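Local coordinates for uncharacterized protein (Sinorhizobium meliloti, PDB 4HUJ) that is of unknown function but has a dinucleotide-binding fold and is probably an oxidoreductase that uses NAD(P), at residues K143-F148 with R180-L185; A147-P152 with P204-G209. All coordinates share one frame; numbering follows the deposited sequence.

In the fold
Both interactions start from one piece of chain, strand 143-147 and the loop after it, and share Ala147 and Phe148. The centres of interaction 1 and interaction 2 lie about 14 Å apart. In interaction 1 the strand and Phe148 pack on helix 176-188. In interaction 2 the loop before helix 153-156 meets Gln206, in the weakly bonded last part of helix 199-206. The two partner helices follow in that order along the chain. Strand 143-147 runs parallel to strand 108-111, continuing the parallel part of the sheet, and antiparallel to strand 166-173 on its other side. The contacts thus tie two later helices to this strand and its loop. Gln206 also joins them directly, through a probable hydrogen bond from NE2 to Lys146 O.

Interaction 1: K143-F148 with R180-L185; sequences KVVKAF and RQVAEL
The ring of Phe148 meets Leu185 at its edge. Leu185 CD2 lies near the ring plane, 4.1 Å from Phe148 CZ, and the two side chains cross at about a right angle. Phe148 CG stands anti to its own carbonyl carbon (chi1 -59°), which turns the ring to the helix although the CB bond itself leaves at an angle to it. Val110 of strand 108-111, Leu169 of strand 166-173 and Ile186 also touch the ring.

The segments are a sheet strand and a helix packed on one face of that sheet, the layered arrangement of an alpha/beta Rossmann-type fold. The residues that touch are all buried and the contact is wholly apolar. Val145 and Val182 meet tip to tip across the middle of the contact. Val145 CG2 lies 3.6 Å from Val182 CG2, and Val145 CG1 is 3.9 Å from Val182 CG1. Each valine thus uses both methyls, branch against matching branch. Ala147 adds a looser touch, with CB 4.2 Å from Val182 CG1. Val182 also reaches Val110 on the neighbouring strand. At the start of the strand, Lys143 NZ forms a salt bridge with Asp177 of the same helix.

Interaction 2: A147-P152 with P204-G209; sequences AFNTLP and PIQQFG
Two hydrogen bonds join Asn149 to Gln206, one from each polar atom of the asparagine amide. Gln206 NE2 donates to Asn149 OD1 at 3.0 Å. The N-H...O angle of this bond is 154°. The donor sits in the carbonyl plane of Asn149, but the acceptor is tilted somewhat from the plane of the glutamine amide. Asn149 ND2 donates to the backbone O of Gln206, also at 3.0 Å. This bond is slightly straighter, at 160°, and the acceptor lies in the plane of the Asn149 amide. The asparagine therefore grips both the side chain and the main chain of one residue. The two amide planes are turned 35° apart. A leucine in place of Asn149 would probably leave Gln206 O and one N-H of Gln206 NE2 without these partners, and the glutamine amide less firmly set.

Gln206 is placed for this by an extended chain, with CG anti to the backbone N. Its other polar bonds go to the sheet: NE2 also donates to Lys146 O, and OE1 is hydrogen-bonded to Ser172 OG of strand 166-173. The buried amide thus links strand 143-147 (Lys146 O), the loop after it (Asn149) and strand 166-173 (Ser172 OG). In this Rossmann-type fold, the loop runs from the strand to helix 153-156, and Pro152 holds the N-cap position of that helix.

Apolar contact is smaller. Thr150 CG2 packs 3.7 Å from Gln206 CG, on the aliphatic part of the glutamine. On the main chain, Thr150 is hydrogen-bonded to Ala214, and Ile205 to Leu212.

Interaction 1: K143-F148 with R180-L185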
# COMPACT_ATOMS: atom_id res chain seq x y z
N LYS A 143 -3.75 -10.36 -7.76
CA LYS A 143 -3.20 -9.41 -8.72
C LYS A 143 -2.44 -8.35 -7.90
O LYS A 143 -3.03 -7.67 -7.06
CB LYS A 143 -4.30 -8.78 -9.57
CG LYS A 143 -4.89 -9.73 -10.62
CD LYS A 143 -6.07 -9.11 -11.36
CE LYS A 143 -6.67 -10.12 -12.32
NZ LYS A 143 -7.94 -9.64 -12.96
N VAL A 144 -1.13 -8.26 -8.12
CA VAL A 144 -0.27 -7.38 -7.31
C VAL A 144 -0.00 -6.06 -8.02
O VAL A 144 0.30 -6.02 -9.21
CB VAL A 144 1.06 -8.08 -6.93
CG1 VAL A 144 2.01 -7.12 -6.19
CG2 VAL A 144 0.78 -9.32 -6.08
N VAL A 145 -0.15 -4.96 -7.26
CA VAL A 145 0.20 -3.62 -7.74
C VAL A 145 1.28 -3.08 -6.80
O VAL A 145 1.15 -3.21 -5.59
CB VAL A 145 -1.02 -2.68 -7.73
CG1 VAL A 145 -0.63 -1.24 -8.10
CG2 VAL A 145 -2.11 -3.19 -8.66
N LYS A 146 2.33 -2.49 -7.36
CA LYS A 146 3.38 -1.84 -6.56
C LYS A 146 3.02 -0.36 -6.44
O LYS A 146 2.96 0.35 -7.45
CB LYS A 146 4.75 -2.01 -7.24
CG LYS A 146 5.93 -1.50 -6.41
CD LYS A 146 7.24 -1.66 -7.18
CE LYS A 146 8.43 -1.19 -6.35
NZ LYS A 146 8.67 -2.14 -5.22
N ALA A 147 2.76 0.09 -5.22
CA ALA A 147 2.36 1.48 -4.96
C ALA A 147 2.47 1.83 -3.48
O ALA A 147 2.41 0.94 -2.64
CB ALA A 147 0.93 1.73 -5.46
N PHE A 148 2.60 3.13 -3.20
CA PHE A 148 2.71 3.68 -1.84
C PHE A 148 4.09 3.43 -1.21
O PHE A 148 4.27 3.69 -0.02
CB PHE A 148 1.62 3.17 -0.87
CG PHE A 148 0.20 3.46 -1.31
CD1 PHE A 148 -0.31 4.75 -1.28
CD2 PHE A 148 -0.63 2.41 -1.70
CE1 PHE A 148 -1.63 5.01 -1.67
CE2 PHE A 148 -1.95 2.66 -2.09
CZ PHE A 148 -2.45 3.96 -2.07
N ARG A 180 -5.52 -0.08 -12.73
CA ARG A 180 -6.59 0.91 -12.84
C ARG A 180 -7.31 1.11 -11.51
O ARG A 180 -7.54 2.25 -11.11
CB ARG A 180 -7.60 0.49 -13.92
CG ARG A 180 -8.71 1.52 -14.16
CD ARG A 180 -9.77 0.99 -15.14
NE ARG A 180 -9.15 0.41 -16.33
CZ ARG A 180 -9.23 -0.88 -16.68
NH1 ARG A 180 -9.92 -1.74 -15.95
NH2 ARG A 180 -8.62 -1.30 -17.78
N GLN A 181 -7.64 0.00 -10.85
CA GLN A 181 -8.38 0.04 -9.59
C GLN A 181 -7.58 0.74 -8.51
O GLN A 181 -8.12 1.53 -7.73
CB GLN A 181 -8.76 -1.37 -9.13
CG GLN A 181 -9.84 -2.03 -9.98
CD GLN A 181 -10.33 -3.34 -9.39
OE1 GLN A 181 -10.85 -3.38 -8.27
NE2 GLN A 181 -10.16 -4.42 -10.13
N VAL A 182 -6.28 0.47 -8.47
CA VAL A 182 -5.41 1.16 -7.51
C VAL A 182 -5.21 2.64 -7.89
O VAL A 182 -5.18 3.50 -7.00
CB VAL A 182 -4.06 0.42 -7.34
CG1 VAL A 182 -3.13 1.17 -6.38
CG2 VAL A 182 -4.31 -0.99 -6.83
N ALA A 183 -5.11 2.93 -9.19
CA ALA A 183 -5.07 4.32 -9.65
C ALA A 183 -6.34 5.08 -9.21
O ALA A 183 -6.27 6.24 -8.81
CB ALA A 183 -4.89 4.40 -11.16
N GLU A 184 -7.48 4.40 -9.30
CA GLU A 184 -8.76 4.94 -8.86
C GLU A 184 -8.74 5.29 -7.37
O GLU A 184 -9.20 6.36 -6.98
CB GLU A 184 -9.90 3.94 -9.15
CG GLU A 184 -10.42 3.99 -10.59
CD GLU A 184 -11.29 2.80 -10.97
OE1 GLU A 184 -11.94 2.19 -10.09
OE2 GLU A 184 -11.34 2.47 -12.18
N LEU A 185 -8.17 4.40 -6.56
CA LEU A 185 -8.03 4.65 -5.13
C LEU A 185 -7.13 5.86 -4.89
O LEU A 185 -7.47 6.73 -4.09
CB LEU A 185 -7.44 3.42 -4.41
CG LEU A 185 -6.99 3.65 -2.96
CD1 LEU A 185 -8.15 4.05 -2.06
CD2 LEU A 185 -6.29 2.43 -2.41

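Interaction 2: A147-P152 with P204-G209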
# COMPACT_ATOMS: atom_id res chain seq x y z
N ALA A 147 2.76 0.09 -5.22
CA ALA A 147 2.36 1.48 -4.96
C ALA A 147 2.47 1.83 -3.48
O ALA A 147 2.41 0.94 -2.64
CB ALA A 147 0.93 1.73 -5.46
N PHE A 148 2.60 3.13 -3.20
CA PHE A 148 2.71 3.68 -1.84
C PHE A 148 4.09 3.43 -1.21
O PHE A 148 4.27 3.69 -0.02
CB PHE A 148 1.62 3.17 -0.87
CG PHE A 148 0.20 3.46 -1.31
CD1 PHE A 148 -0.31 4.75 -1.28
CD2 PHE A 148 -0.63 2.41 -1.70
CE1 PHE A 148 -1.63 5.01 -1.67
CE2 PHE A 148 -1.95 2.66 -2.09
CZ PHE A 148 -2.45 3.96 -2.07
N ASN A 149 5.04 2.92 -1.99
CA ASN A 149 6.39 2.68 -1.48
C ASN A 149 7.33 3.87 -1.71
O ASN A 149 8.47 3.88 -1.24
CB ASN A 149 6.99 1.45 -2.17
CG ASN A 149 7.38 1.72 -3.61
OD1 ASN A 149 6.51 1.97 -4.45
ND2 ASN A 149 8.67 1.69 -3.90
N THR A 150 6.86 4.88 -2.44
CA THR A 150 7.75 5.89 -2.98
C THR A 150 7.94 7.10 -2.08
O THR A 150 8.94 7.81 -2.20
CB THR A 150 7.27 6.37 -4.35
OG1 THR A 150 5.87 6.65 -4.27
CG2 THR A 150 7.51 5.27 -5.39
N LEU A 151 6.98 7.36 -1.20
CA LEU A 151 7.04 8.57 -0.40
C LEU A 151 7.29 8.29 1.08
O LEU A 151 6.75 7.32 1.62
CB LEU A 151 5.75 9.39 -0.57
CG LEU A 151 5.44 9.89 -1.98
CD1 LEU A 151 4.16 10.70 -1.94
CD2 LEU A 151 6.59 10.73 -2.54
N PRO A 152 8.09 9.15 1.73
CA PRO A 152 8.19 9.12 3.18
C PRO A 152 6.81 9.31 3.80
O PRO A 152 5.99 10.05 3.24
CB PRO A 152 9.07 10.34 3.51
CG PRO A 152 9.76 10.67 2.25
CD PRO A 152 8.86 10.26 1.14
N PRO A 204 13.72 -0.75 -12.57
CA PRO A 204 14.87 0.15 -12.43
C PRO A 204 14.52 1.60 -12.09
O PRO A 204 15.42 2.44 -12.04
CB PRO A 204 15.55 0.07 -13.80
CG PRO A 204 14.50 -0.31 -14.74
CD PRO A 204 13.46 -1.09 -13.98
N ILE A 205 13.24 1.90 -11.83
CA ILE A 205 12.87 3.30 -11.51
C ILE A 205 12.04 3.49 -10.24
O ILE A 205 12.20 4.50 -9.56
CB ILE A 205 12.22 4.07 -12.71
CG1 ILE A 205 10.95 3.39 -13.17
CG2 ILE A 205 13.24 4.31 -13.89
CD1 ILE A 205 10.11 4.26 -14.11
N GLN A 206 11.17 2.54 -9.91
CA GLN A 206 10.27 2.67 -8.76
C GLN A 206 10.71 1.85 -7.54
O GLN A 206 10.18 2.02 -6.43
CB GLN A 206 8.84 2.29 -9.15
CG GLN A 206 7.78 2.76 -8.15
CD GLN A 206 6.42 2.11 -8.39
OE1 GLN A 206 6.08 1.76 -9.53
NE2 GLN A 206 5.64 1.97 -7.33
N GLN A 207 11.64 0.92 -7.73
CA GLN A 207 12.12 0.12 -6.61
C GLN A 207 13.06 0.95 -5.74
O GLN A 207 13.73 1.85 -6.23
CB GLN A 207 12.83 -1.13 -7.12
CG GLN A 207 12.99 -2.21 -6.06
CD GLN A 207 13.48 -3.52 -6.65
OE1 GLN A 207 14.69 -3.73 -6.80
NE2 GLN A 207 12.56 -4.39 -7.00
N PHE A 208 13.10 0.64 -4.45
CA PHE A 208 14.02 1.30 -3.53
C PHE A 208 15.43 1.39 -4.14
O PHE A 208 15.92 0.42 -4.73
CB PHE A 208 14.08 0.55 -2.19
CG PHE A 208 14.96 1.22 -1.17
CD1 PHE A 208 14.49 2.30 -0.43
CD2 PHE A 208 16.27 0.78 -0.97
CE1 PHE A 208 15.31 2.93 0.51
CE2 PHE A 208 17.09 1.40 -0.03
CZ PHE A 208 16.61 2.48 0.71
N GLY A 209 16.03 2.57 -4.02
CA GLY A 209 17.36 2.82 -4.57
C GLY A 209 17.35 3.43 -5.96
O GLY A 209 18.40 3.81 -6.50